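Local coordinates for protein mannan endo-1,4-beta-mannosidase (Bacillus subtilis, PDB 3CBW) that catalyses the random endo-hydrolysis of beta-1,4-mannosidic linkages in mannan, galactomannan and glucomannan, and so takes part in glucomannan degradation, at residues V169-L174 against D218-V223; M151-A156 against Y208-D213; D244-D249 against T265-P270; V41-F46 against T328-E333. The protein carries 3 engineered substitutions. All coordinates share one frame; numbering follows the deposited sequence.

Contact 1. Residues V169-L174 against D218-V223; sequences VLFRPL and DHLIWV
Two parallel neighbours of the beta/alpha barrel, strands 169-172 and 220-224, meet here. Val169 stands beside Leu220, Leu170 beside Ile221 and Phe171 beside Trp222. Four backbone hydrogen bonds zip the pair: Val169 N to His219 O, Ile221 N to Val169 O, Phe171 N to Ile221 O and Val223 N to Phe171 O.

The outer face carries the bulk. The forked end of Leu220 fills the dip between Val169 and Phe171. Its CD2 rests on Val169 CB at 4.0 Å, while CD1 turns to Phe171 CD2. Phe171 has CG anti to the backbone N (chi1 -176°), which places its ring beside the indole of Trp222. The two form a T-shaped stack with planes at 89°. The CD2-CE2 edge of Phe171 points into the six-membered ring, and CE2 comes within 3.6 Å of Trp222 CH2. Pro173 CG reaches the same indole near CZ3. At the other end, Val169 CG2 lies 3.8 Å from His219 CD2. Helices 143-163 and 194-214 cover this face.

On the face of Leu170 and Ile221, Leu170 CD2 meets Ile221 CG2 at 3.8 Å. Val223 CG1 nests against the CG and CD of Arg172. The chain of Arg172 then bends away to Gln110, Asp249 and Glu275, the last probably the catalytic nucleophile, which this guanidinium probably helps to position. Past the last bridge, one water donates to both Pro173 O and Val223 O, each at 2.8 Å.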
loop_
_atom_site.group_PDB
_atom_site.type_symbol
_atom_site.label_atom_id
_atom_site.label_comp_id
_atom_site.label_asym_id
_atom_site.label_seq_id
_atom_site.Cartn_x
_atom_site.Cartn_y
_atom_site.Cartn_z
ATOM N N VAL A 169 6.164 -4.728 7.702
ATOM C CA VAL A 169 4.872 -4.297 7.170
ATOM C C VAL A 169 5.086 -3.334 6.016
ATOM O O VAL A 169 5.823 -2.352 6.153
ATOM C CB VAL A 169 4.051 -3.548 8.258
ATOM C CG1 VAL A 169 2.763 -2.929 7.693
ATOM C CG2 VAL A 169 3.739 -4.469 9.418
ATOM N N LEU A 170 4.425 -3.611 4.895
ATOM C CA LEU A 170 4.351 -2.661 3.795
ATOM C C LEU A 170 3.302 -1.626 4.198
ATOM O O LEU A 170 2.107 -1.923 4.230
ATOM C CB LEU A 170 3.935 -3.392 2.525
ATOM C CG LEU A 170 4.930 -4.417 1.979
ATOM C CD1 LEU A 170 4.302 -5.312 0.911
ATOM C CD2 LEU A 170 6.182 -3.733 1.438
ATOM N N PHE A 171 3.760 -0.421 4.530
ATOM C CA PHE A 171 2.884 0.621 5.091
ATOM C C PHE A 171 2.659 1.672 4.024
ATOM O O PHE A 171 3.613 2.305 3.548
ATOM C CB PHE A 171 3.524 1.225 6.338
ATOM C CG PHE A 171 2.664 2.230 7.043
ATOM C CD1 PHE A 171 1.433 1.861 7.565
ATOM C CD2 PHE A 171 3.108 3.535 7.230
ATOM C CE1 PHE A 171 0.634 2.775 8.230
ATOM C CE2 PHE A 171 2.321 4.461 7.914
ATOM C CZ PHE A 171 1.076 4.086 8.414
ATOM N N ARG A 172 1.404 1.817 3.613
ATOM C CA ARG A 172 1.074 2.620 2.445
ATOM C C ARG A 172 0.045 3.687 2.824
ATOM O O ARG A 172 -1.134 3.525 2.552
ATOM C CB ARG A 172 0.546 1.693 1.341
ATOM C CG ARG A 172 0.236 2.383 0.018
ATOM C CD ARG A 172 -0.160 1.356 -1.032
ATOM N NE ARG A 172 -1.423 0.673 -0.752
ATOM C CZ ARG A 172 -2.599 0.982 -1.280
ATOM N NH1 ARG A 172 -2.721 1.983 -2.138
ATOM N NH2 ARG A 172 -3.665 0.285 -0.950
ATOM N N PRO A 173 0.502 4.792 3.440
ATOM C CA PRO A 173 -0.398 5.857 3.881
ATOM C C PRO A 173 -0.653 6.887 2.778
ATOM O O PRO A 173 0.183 7.072 1.885
ATOM C CB PRO A 173 0.398 6.518 4.995
ATOM C CG PRO A 173 1.830 6.429 4.510
ATOM C CD PRO A 173 1.910 5.084 3.794
ATOM N N LEU A 174 -1.794 7.573 2.852
ATOM C CA LEU A 174 -2.033 8.772 2.034
ATOM C C LEU A 174 -1.906 8.483 0.544
ATOM O O LEU A 174 -1.292 9.241 -0.213
ATOM C CB LEU A 174 -1.089 9.902 2.444
ATOM C CG LEU A 174 -1.094 10.327 3.909
ATOM C CD1 LEU A 174 -0.005 11.357 4.119
ATOM C CD2 LEU A 174 -2.444 10.877 4.339
ATOM N N ASP A 218 9.985 0.461 13.870
ATOM C CA ASP A 218 11.189 0.073 13.125
ATOM C C ASP A 218 10.977 -1.108 12.170
ATOM O O ASP A 218 11.941 -1.645 11.637
ATOM C CB ASP A 218 12.346 -0.199 14.115
ATOM C CG ASP A 218 12.827 1.054 14.817
ATOM O OD1 ASP A 218 12.703 2.151 14.239
ATOM O OD2 ASP A 218 13.340 0.919 15.953
ATOM N N HIS A 219 9.718 -1.443 11.912
ATOM C CA HIS A 219 9.353 -2.585 11.079
ATOM C C HIS A 219 8.580 -2.139 9.835
ATOM O O HIS A 219 8.008 -2.975 9.146
ATOM C CB HIS A 219 8.522 -3.571 11.900
ATOM C CG HIS A 219 7.210 -3.014 12.360
ATOM N ND1 HIS A 219 7.073 -1.721 12.832
ATOM C CD2 HIS A 219 5.969 -3.560 12.381
ATOM C CE1 HIS A 219 5.803 -1.506 13.140
ATOM N NE2 HIS A 219 5.116 -2.606 12.881
ATOM N N LEU A 220 8.562 -0.839 9.550
ATOM C CA LEU A 220 7.766 -0.307 8.441
ATOM C C LEU A 220 8.587 -0.063 7.190
ATOM O O LEU A 220 9.699 0.474 7.238
ATOM C CB LEU A 220 7.086 1.010 8.838
ATOM C CG LEU A 220 6.227 0.987 10.106
ATOM C CD1 LEU A 220 5.605 2.341 10.377
ATOM C CD2 LEU A 220 5.143 -0.097 10.003
ATOM N N ILE A 221 8.007 -0.486 6.070
ATOM C CA ILE A 221 8.529 -0.226 4.729
ATOM C C ILE A 221 7.526 0.730 4.100
ATOM O O ILE A 221 6.346 0.414 3.986
ATOM C CB ILE A 221 8.646 -1.544 3.939
ATOM C CG1 ILE A 221 9.726 -2.441 4.571
ATOM C CG2 ILE A 221 8.948 -1.274 2.460
ATOM C CD1 ILE A 221 9.823 -3.831 3.966
ATOM N N TRP A 222 7.995 1.917 3.736
ATOM C CA TRP A 222 7.134 3.036 3.373
ATOM C C TRP A 222 6.820 3.065 1.885
ATOM O O TRP A 222 7.742 3.076 1.051
ATOM C CB TRP A 222 7.803 4.344 3.820
ATOM C CG TRP A 222 7.788 4.459 5.308
ATOM C CD1 TRP A 222 8.635 3.846 6.185
ATOM C CD2 TRP A 222 6.834 5.171 6.093
ATOM N NE1 TRP A 222 8.277 4.156 7.474
ATOM C CE2 TRP A 222 7.175 4.969 7.447
ATOM C CE3 TRP A 222 5.745 5.995 5.785
ATOM C CZ2 TRP A 222 6.460 5.552 8.494
ATOM C CZ3 TRP A 222 5.033 6.574 6.832
ATOM C CH2 TRP A 222 5.382 6.334 8.167
ATOM N N VAL A 223 5.525 3.086 1.555
ATOM C CA VAL A 223 5.075 2.958 0.159
ATOM C C VAL A 223 4.354 4.232 -0.287
ATOM O O VAL A 223 3.410 4.671 0.370
ATOM C CB VAL A 223 4.160 1.723 -0.016
ATOM C CG1 VAL A 223 3.758 1.512 -1.474
ATOM C CG2 VAL A 223 4.836 0.459 0.554
HETATM O O HOH W 1 1.087 6.012 -0.539
#

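Contact 2. Residues M151-A156 against Y208-D213; sequences MLSKIA and YHYMTD
Tyr210, Met211 and Leu152 carry most of this contact between helices 143-163 and 194-214. The axes of the short segments 151-156 and 208-213 come within 10.4 Å, and their N-to-C directions differ by 37°. Tyr210 has CG anti to the backbone N, so its ring reaches across to the other helix. Leu152 CB sits over one ring face in a CH-pi contact, 3.8 Å from the centroid. Leu152 CD1 lies near Tyr210 CG, closer to the root of the ring. At the far end, Tyr210 OH lies 3.2 Å from Ser153 CB. The hydroxyl does not bond to Ser153 directly. A water joins them, 2.6 Å from Tyr210 OH and 2.9 Å from Ser153 OG.

Met211 fills the deeper part. Its chain bends at chi2 (-54°), which swings SD and CE toward the facing helix. SD lies 3.8 Å from Ala156 CB. CE enters the hollow between Leu152 and Ile155, 3.8 Å from Ile155 CG2 and close to Leu152 CD2. Met211 also touches Leu220 and Trp222 of the strand beneath. The polar, water-bridged end thus lies at Tyr210 and the apolar end toward the sheet, as expected for adjacent helices on the outside of a beta/alpha barrel.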
loop_
_atom_site.group_PDB
_atom_site.type_symbol
_atom_site.label_atom_id
_atom_site.label_comp_id
_atom_site.label_asym_id
_atom_site.label_seq_id
_atom_site.Cartn_x
_atom_site.Cartn_y
_atom_site.Cartn_z
ATOM N N MET A 151 -5.828 9.891 15.719
ATOM C CA MET A 151 -5.843 8.764 14.779
ATOM C C MET A 151 -4.467 8.115 14.671
ATOM O O MET A 151 -4.334 6.893 14.720
ATOM C CB MET A 151 -6.303 9.215 13.391
ATOM C CG MET A 151 -7.788 9.643 13.287
ATOM S SD MET A 151 -8.432 9.905 11.559
ATOM C CE MET A 151 -7.353 11.246 11.012
ATOM N N LEU A 152 -3.440 8.936 14.507
ATOM C CA LEU A 152 -2.095 8.400 14.347
ATOM C C LEU A 152 -1.675 7.598 15.574
ATOM O O LEU A 152 -1.010 6.576 15.446
ATOM C CB LEU A 152 -1.087 9.515 14.063
ATOM C CG LEU A 152 -1.317 10.357 12.796
ATOM C CD1 LEU A 152 -0.174 11.337 12.599
ATOM C CD2 LEU A 152 -1.502 9.483 11.556
ATOM N N SER A 153 -2.051 8.060 16.766
ATOM C CA SER A 153 -1.687 7.370 17.990
ATOM C C SER A 153 -2.290 5.979 18.035
ATOM O O SER A 153 -1.621 5.023 18.410
ATOM C CB SER A 153 -2.131 8.175 19.207
ATOM O OG SER A 153 -1.667 7.560 20.387
ATOM N N LYS A 154 -3.558 5.858 17.645
ATOM C CA LYS A 154 -4.217 4.563 17.668
ATOM C C LYS A 154 -3.639 3.627 16.599
ATOM O O LYS A 154 -3.470 2.436 16.835
ATOM C CB LYS A 154 -5.730 4.730 17.509
ATOM C CG LYS A 154 -6.508 3.487 17.865
ATOM C CD LYS A 154 -8.006 3.729 17.839
ATOM C CE LYS A 154 -8.736 2.443 18.143
ATOM N NZ LYS A 154 -10.214 2.618 17.976
ATOM N N ILE A 155 -3.341 4.179 15.427
ATOM C CA ILE A 155 -2.680 3.433 14.353
ATOM C C ILE A 155 -1.332 2.898 14.842
ATOM O O ILE A 155 -1.024 1.711 14.676
ATOM C CB ILE A 155 -2.508 4.312 13.083
ATOM C CG1 ILE A 155 -3.878 4.574 12.445
ATOM C CG2 ILE A 155 -1.565 3.636 12.084
ATOM C CD1 ILE A 155 -3.898 5.795 11.552
ATOM N N ALA A 156 -0.548 3.768 15.477
ATOM C CA ALA A 156 0.765 3.372 15.977
ATOM C C ALA A 156 0.658 2.287 17.038
ATOM O O ALA A 156 1.470 1.371 17.057
ATOM C CB ALA A 156 1.518 4.566 16.520
ATOM N N TYR A 208 5.353 10.173 8.687
ATOM C CA TYR A 208 6.638 9.470 8.759
ATOM C C TYR A 208 7.315 9.739 10.114
ATOM O O TYR A 208 7.774 8.808 10.782
ATOM C CB TYR A 208 7.562 9.854 7.591
ATOM C CG TYR A 208 8.901 9.160 7.700
ATOM C CD1 TYR A 208 9.118 7.912 7.115
ATOM C CD2 TYR A 208 9.945 9.729 8.445
ATOM C CE1 TYR A 208 10.345 7.260 7.242
ATOM C CE2 TYR A 208 11.168 9.073 8.594
ATOM C CZ TYR A 208 11.360 7.846 7.975
ATOM O OH TYR A 208 12.565 7.180 8.109
ATOM N N HIS A 209 7.373 11.006 10.520
ATOM C CA HIS A 209 8.037 11.357 11.776
ATOM C C HIS A 209 7.275 10.876 12.989
ATOM O O HIS A 209 7.896 10.449 13.966
ATOM C CB HIS A 209 8.306 12.857 11.844
ATOM C CG HIS A 209 9.339 13.296 10.869
ATOM N ND1 HIS A 209 9.180 14.387 10.041
ATOM C CD2 HIS A 209 10.542 12.760 10.565
ATOM C CE1 HIS A 209 10.251 14.509 9.277
ATOM N NE2 HIS A 209 11.093 13.536 9.575
ATOM N N TYR A 210 5.949 10.902 12.938
ATOM C CA TYR A 210 5.170 10.392 14.050
ATOM C C TYR A 210 5.458 8.904 14.237
ATOM O O TYR A 210 5.727 8.439 15.348
ATOM C CB TYR A 210 3.678 10.613 13.804
ATOM C CG TYR A 210 2.831 10.368 15.027
ATOM C CD1 TYR A 210 2.444 11.433 15.837
ATOM C CD2 TYR A 210 2.414 9.082 15.382
ATOM C CE1 TYR A 210 1.671 11.241 16.966
ATOM C CE2 TYR A 210 1.629 8.869 16.527
ATOM C CZ TYR A 210 1.267 9.967 17.314
ATOM O OH TYR A 210 0.493 9.824 18.446
ATOM N N MET A 211 5.381 8.135 13.151
ATOM C CA MET A 211 5.551 6.688 13.262
ATOM C C MET A 211 6.987 6.304 13.595
ATOM O O MET A 211 7.222 5.441 14.431
ATOM C CB MET A 211 5.109 5.996 11.970
ATOM C CG MET A 211 3.612 6.125 11.658
ATOM S SD MET A 211 2.419 5.591 13.005
ATOM C CE MET A 211 0.923 6.494 12.402
ATOM N N THR A 212 7.943 6.930 12.923
ATOM C CA THR A 212 9.341 6.534 13.023
ATOM C C THR A 212 9.993 7.097 14.283
ATOM O O THR A 212 10.648 6.366 15.027
ATOM C CB THR A 212 10.102 6.976 11.758
ATOM O OG1 THR A 212 9.429 6.452 10.608
ATOM C CG2 THR A 212 11.535 6.496 11.772
ATOM N N ASP A 213 9.810 8.393 14.525
ATOM C CA ASP A 213 10.533 9.046 15.617
ATOM C C ASP A 213 9.710 9.073 16.898
ATOM O O ASP A 213 10.139 8.523 17.909
ATOM C CB ASP A 213 10.976 10.438 15.179
ATOM C CG ASP A 213 11.959 10.383 14.028
ATOM O OD1 ASP A 213 12.780 9.435 13.986
ATOM O OD2 ASP A 213 11.910 11.282 13.169
HETATM O O HOH W 2 1.104 8.330 20.501
#

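Contact 3. Residues D244-D249 against T265-P270; sequences DIVGLD and TALNKP
Strand 245-249 runs extended, while 265-270 leaves helix 261-265 through a type I turn from Thr265 to Asn268. Asn268 has positive phi (60°) and turns the chain back toward the sheet. The two backbones are nearest at Ile245 and Pro270, with CA atoms 5.1 Å apart. One backbone hydrogen bond joins them: Val246 N donates to Pro270 O at 2.9 Å, nearly along the C=O axis. The same oxygen takes a CA-H...O contact from Ile245 CA. Just beyond Pro270, strand 271-278 continues the pairing, and Val246 also bonds to Ala272.

The segments are thus the start of one barrel strand and the return to the next, within a beta-alpha-beta unit of the barrel.

Val246 carries the side-chain contact. Its CG1 lies 3.9 Å from Lys269 CB and 4.2 Å from Leu267 CD1. Its CG2 takes the crowded position between N and the carbonyl carbon and sits 3.5 Å from Pro270 O. An alanine here would lose both methyls and would probably loosen the packing of Leu267 and Lys269 on the strand. Pro270 presses CD on Asp244 O at 3.4 Å. Lys269 bends at chi2 (-76°), bringing CD near Asp244 O. Its NZ bonds to the backbone oxygens of Val243 and Ala240, while Asp244 OD1 bonds to Val15 N.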
loop_
_atom_site.group_PDB
_atom_site.type_symbol
_atom_site.label_atom_id
_atom_site.label_comp_id
_atom_site.label_asym_id
_atom_site.label_seq_id
_atom_site.Cartn_x
_atom_site.Cartn_y
_atom_site.Cartn_z
ATOM N N ASP A 244 10.350 4.012 0.710
ATOM C CA ASP A 244 11.080 2.802 0.329
ATOM C C ASP A 244 10.670 2.244 -1.036
ATOM O O ASP A 244 11.521 1.762 -1.793
ATOM C CB ASP A 244 10.888 1.713 1.392
ATOM C CG ASP A 244 11.545 2.073 2.702
ATOM O OD1 ASP A 244 12.773 2.294 2.701
ATOM O OD2 ASP A 244 10.845 2.130 3.737
ATOM N N ILE A 245 9.367 2.280 -1.327
ATOM C CA ILE A 245 8.797 1.680 -2.537
ATOM C C ILE A 245 7.859 2.689 -3.151
ATOM O O ILE A 245 7.094 3.336 -2.437
ATOM C CB ILE A 245 8.026 0.360 -2.208
ATOM C CG1 ILE A 245 8.998 -0.712 -1.700
ATOM C CG2 ILE A 245 7.214 -0.157 -3.405
ATOM C CD1 ILE A 245 8.348 -1.974 -1.163
ATOM N N VAL A 246 7.948 2.846 -4.470
ATOM C CA VAL A 246 7.000 3.674 -5.217
ATOM C C VAL A 246 6.067 2.765 -6.001
ATOM O O VAL A 246 6.418 1.622 -6.325
ATOM C CB VAL A 246 7.708 4.675 -6.167
ATOM C CG1 VAL A 246 8.541 5.645 -5.353
ATOM C CG2 VAL A 246 8.589 3.951 -7.223
ATOM N N GLY A 247 4.878 3.246 -6.329
ATOM C CA GLY A 247 3.997 2.393 -7.093
ATOM C C GLY A 247 2.762 3.087 -7.583
ATOM O O GLY A 247 2.524 4.247 -7.274
ATOM N N LEU A 248 1.964 2.350 -8.345
ATOM C CA LEU A 248 0.721 2.861 -8.899
ATOM C C LEU A 248 -0.474 2.088 -8.407
ATOM O O LEU A 248 -0.467 0.854 -8.426
ATOM C CB LEU A 248 0.744 2.768 -10.427
ATOM C CG LEU A 248 1.747 3.689 -11.118
ATOM C CD1 LEU A 248 1.901 3.326 -12.577
ATOM C CD2 LEU A 248 1.337 5.159 -10.988
ATOM N N ASP A 249 -1.495 2.828 -7.987
ATOM C CA ASP A 249 -2.841 2.294 -7.858
ATOM C C ASP A 249 -3.496 2.403 -9.238
ATOM O O ASP A 249 -3.698 3.505 -9.747
ATOM C CB ASP A 249 -3.639 3.086 -6.830
ATOM C CG ASP A 249 -3.218 2.797 -5.387
ATOM O OD1 ASP A 249 -2.138 2.218 -5.157
ATOM O OD2 ASP A 249 -4.002 3.143 -4.471
ATOM N N THR A 265 9.759 4.633 -11.726
ATOM C CA THR A 265 11.001 3.858 -11.681
ATOM C C THR A 265 12.233 4.776 -11.758
ATOM O O THR A 265 13.279 4.452 -11.200
ATOM C CB THR A 265 11.083 2.774 -12.779
ATOM O OG1 THR A 265 10.907 3.377 -14.064
ATOM C CG2 THR A 265 10.027 1.700 -12.571
ATOM N N ALA A 266 12.074 5.930 -12.402
ATOM C CA ALA A 266 13.162 6.912 -12.525
ATOM C C ALA A 266 13.604 7.492 -11.170
ATOM O O ALA A 266 14.709 8.041 -11.045
ATOM C CB ALA A 266 12.749 8.030 -13.464
ATOM N N LEU A 267 12.749 7.363 -10.152
ATOM C CA LEU A 267 13.082 7.825 -8.803
ATOM C C LEU A 267 14.089 6.911 -8.097
ATOM O O LEU A 267 14.514 7.188 -6.976
ATOM C CB LEU A 267 11.796 7.978 -7.985
ATOM C CG LEU A 267 10.822 9.041 -8.510
ATOM C CD1 LEU A 267 9.528 9.051 -7.685
ATOM C CD2 LEU A 267 11.468 10.430 -8.529
ATOM N N ASN A 268 14.472 5.822 -8.753
ATOM C CA ASN A 268 15.430 4.863 -8.197
ATOM C C ASN A 268 14.955 4.243 -6.872
ATOM O O ASN A 268 15.703 4.137 -5.901
ATOM C CB ASN A 268 16.836 5.484 -8.066
ATOM C CG ASN A 268 17.934 4.437 -7.957
ATOM O OD1 ASN A 268 17.813 3.330 -8.493
ATOM N ND2 ASN A 268 19.012 4.781 -7.259
ATOM N N LYS A 269 13.682 3.859 -6.849
ATOM C CA LYS A 269 13.107 3.067 -5.767
ATOM C C LYS A 269 12.421 1.883 -6.426
ATOM O O LYS A 269 11.933 2.013 -7.555
ATOM C CB LYS A 269 12.046 3.868 -5.001
ATOM C CG LYS A 269 12.551 5.135 -4.322
ATOM C CD LYS A 269 13.341 4.841 -3.061
ATOM C CE LYS A 269 13.794 6.125 -2.383
ATOM N NZ LYS A 269 14.407 5.804 -1.047
ATOM N N PRO A 270 12.358 0.729 -5.739
ATOM C CA PRO A 270 11.594 -0.394 -6.273
ATOM C C PRO A 270 10.156 0.036 -6.556
ATOM O O PRO A 270 9.590 0.856 -5.817
ATOM C CB PRO A 270 11.669 -1.442 -5.150
ATOM C CG PRO A 270 12.950 -1.136 -4.471
ATOM C CD PRO A 270 13.014 0.377 -4.467
#

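Contact 4. Residues V41-F46 against T328-E333; sequences VLSGAF and TLNKGE
Ser43 OG donates to Asn330 OD1 at 2.7 Å, in the carbonyl plane and on a lone pair. The hydroxyl stands between the backbone N and the carbonyl carbon (chi1 59°), which directs it across to Asn330. It also bonds to Ala71 N, so two partners hold it. Asn330 ND2 turns the other way, to Tyr323 O. Asn330 N gives a nearly straight hydrogen bond, 2.9 Å long, to Glu333 OE1. Glu333 N in turn bonds to Asn330 O, which closes a type II turn with Gly332 at positive phi. A leucine in place of Asn330 would remove both hydrogen bonds of the side-chain amide and would probably leave Ser43 OG without this acceptor and the turn less firmly joined to the strand.

Next come two backbone hydrogen bonds of a short parallel pairing. Leu329 N meets Val41 O at 2.8 Å, and Ser43 N meets Leu329 O at 3.0 Å. Both donors sit above the carbonyl plane of their acceptors.

The packing is modest. Leu42 and Leu329 lie side by side, with Leu329 CD2 4.0 Å from Leu42 CG. Thr328 CG2 rests 3.9 Å from Ser43 CB, while Thr328 OG1 bonds to Leu322 O.

Strand 328-329 is a short addition beside the start of barrel strand 41-49. It takes the edge that further along, from Ser43 on, pairs with strand 72-79. The other edge pairs with strand 301-306, where Leu42 bonds to Ile302 and Phe304. Helix 21-32 covers the leucines through Trp29.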
loop_
_atom_site.group_PDB
_atom_site.type_symbol
_atom_site.label_atom_id
_atom_site.label_comp_id
_atom_site.label_asym_id
_atom_site.label_seq_id
_atom_site.Cartn_x
_atom_site.Cartn_y
_atom_site.Cartn_z
ATOM N N VAL A 41 7.772 -11.335 -9.105
ATOM C CA VAL A 41 6.659 -10.429 -8.823
ATOM C C VAL A 41 5.791 -11.081 -7.764
ATOM O O VAL A 41 5.171 -12.118 -8.026
ATOM C CB VAL A 41 5.787 -10.136 -10.078
ATOM C CG1 VAL A 41 4.685 -9.141 -9.734
ATOM C CG2 VAL A 41 6.614 -9.597 -11.221
ATOM N N LEU A 42 5.753 -10.500 -6.565
ATOM C CA LEU A 42 4.889 -11.040 -5.525
ATOM C C LEU A 42 3.421 -10.822 -5.869
ATOM O O LEU A 42 3.028 -9.727 -6.257
ATOM C CB LEU A 42 5.177 -10.402 -4.167
ATOM C CG LEU A 42 6.263 -11.058 -3.316
ATOM C CD1 LEU A 42 7.618 -10.925 -3.976
ATOM C CD2 LEU A 42 6.299 -10.439 -1.936
ATOM N N SER A 43 2.610 -11.857 -5.703
ATOM C CA SER A 43 1.163 -11.695 -5.750
ATOM C C SER A 43 0.666 -11.046 -4.462
ATOM O O SER A 43 1.344 -11.062 -3.429
ATOM C CB SER A 43 0.503 -13.047 -5.967
ATOM O OG SER A 43 0.869 -13.915 -4.910
ATOM N N GLY A 44 -0.530 -10.488 -4.526
ATOM C CA GLY A 44 -1.086 -9.782 -3.390
ATOM C C GLY A 44 -2.569 -9.645 -3.532
ATOM O O GLY A 44 -3.109 -9.574 -4.643
ATOM N N ALA A 45 -3.229 -9.580 -2.383
ATOM C CA ALA A 45 -4.664 -9.351 -2.339
ATOM C C ALA A 45 -5.043 -8.535 -1.123
ATOM O O ALA A 45 -4.460 -8.695 -0.058
ATOM C CB ALA A 45 -5.409 -10.662 -2.300
ATOM N N PHE A 46 -6.026 -7.660 -1.293
ATOM C CA PHE A 46 -6.627 -6.922 -0.197
ATOM C C PHE A 46 -7.609 -7.824 0.544
ATOM O O PHE A 46 -8.497 -8.425 -0.063
ATOM C CB PHE A 46 -7.353 -5.701 -0.741
ATOM C CG PHE A 46 -7.972 -4.834 0.316
ATOM C CD1 PHE A 46 -7.205 -4.328 1.371
ATOM C CD2 PHE A 46 -9.320 -4.493 0.251
ATOM C CE1 PHE A 46 -7.765 -3.494 2.336
ATOM C CE2 PHE A 46 -9.885 -3.652 1.210
ATOM C CZ PHE A 46 -9.103 -3.155 2.250
ATOM N N THR A 328 5.397 -15.143 -11.141
ATOM C CA THR A 328 4.629 -14.831 -9.936
ATOM C C THR A 328 5.156 -15.590 -8.721
ATOM O O THR A 328 5.317 -16.808 -8.755
ATOM C CB THR A 328 3.145 -15.111 -10.180
ATOM O OG1 THR A 328 2.735 -14.386 -11.341
ATOM C CG2 THR A 328 2.299 -14.671 -8.993
ATOM N N LEU A 329 5.422 -14.850 -7.650
ATOM C CA LEU A 329 5.894 -15.412 -6.404
ATOM C C LEU A 329 4.755 -15.365 -5.390
ATOM O O LEU A 329 4.231 -14.288 -5.076
ATOM C CB LEU A 329 7.107 -14.606 -5.938
ATOM C CG LEU A 329 7.939 -15.135 -4.776
ATOM C CD1 LEU A 329 9.335 -14.521 -4.791
ATOM C CD2 LEU A 329 7.258 -14.913 -3.425
ATOM N N ASN A 330 4.385 -16.534 -4.870
ATOM C CA ASN A 330 3.228 -16.672 -3.999
ATOM C C ASN A 330 3.622 -16.953 -2.553
ATOM O O ASN A 330 4.806 -17.113 -2.239
ATOM C CB ASN A 330 2.303 -17.755 -4.559
ATOM C CG ASN A 330 1.783 -17.387 -5.928
ATOM O OD1 ASN A 330 1.368 -16.254 -6.153
ATOM N ND2 ASN A 330 1.828 -18.323 -6.857
ATOM N N LYS A 331 2.630 -16.959 -1.667
ATOM C CA LYS A 331 2.855 -17.253 -0.263
ATOM C C LYS A 331 3.649 -18.550 -0.138
ATOM O O LYS A 331 3.337 -19.543 -0.802
ATOM C CB LYS A 331 1.514 -17.394 0.453
ATOM C CG LYS A 331 1.608 -17.354 1.971
ATOM C CD LYS A 331 0.271 -17.713 2.611
ATOM C CE LYS A 331 0.274 -17.454 4.123
ATOM N NZ LYS A 331 -0.974 -17.997 4.750
ATOM N N GLY A 332 4.677 -18.522 0.704
ATOM C CA GLY A 332 5.538 -19.690 0.924
ATOM C C GLY A 332 6.797 -19.701 0.069
ATOM O O GLY A 332 7.636 -20.601 0.214
ATOM N N GLU A 333 6.939 -18.726 -0.832
ATOM C CA GLU A 333 8.086 -18.671 -1.754
ATOM C C GLU A 333 9.069 -17.536 -1.444
ATOM O O GLU A 333 9.956 -17.238 -2.249
ATOM C CB GLU A 333 7.612 -18.595 -3.207
ATOM C CG GLU A 333 6.777 -19.783 -3.641
ATOM C CD GLU A 333 6.541 -19.798 -5.141
ATOM O OE1 GLU A 333 5.834 -18.907 -5.648
ATOM O OE2 GLU A 333 7.077 -20.704 -5.822
#

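Overall arrangement
Contacts 1, 3 and 4 all belong to the curled parallel sheet of the barrel, and contact 2 joins two helices outside it. Contact 1 is the most central and fully buried, with backbone hydrogen bonds and aromatic packing. Contact 2 lies farther out, Ser153 and Tyr210 partly exposed, but touches contact 1: Met211 and Tyr208 pack on Trp222, so helix and sheet layers share that indole. Contact 3, partly buried, continues along the sheet, since strands 220-224 and 245-252 are neighbours. Arg172 and Asp249 form a salt bridge between contacts 1 and 3. Contact 4 is buried too but more polar at its turn. It lies away from the annotated sites and encloses the other three along the chain.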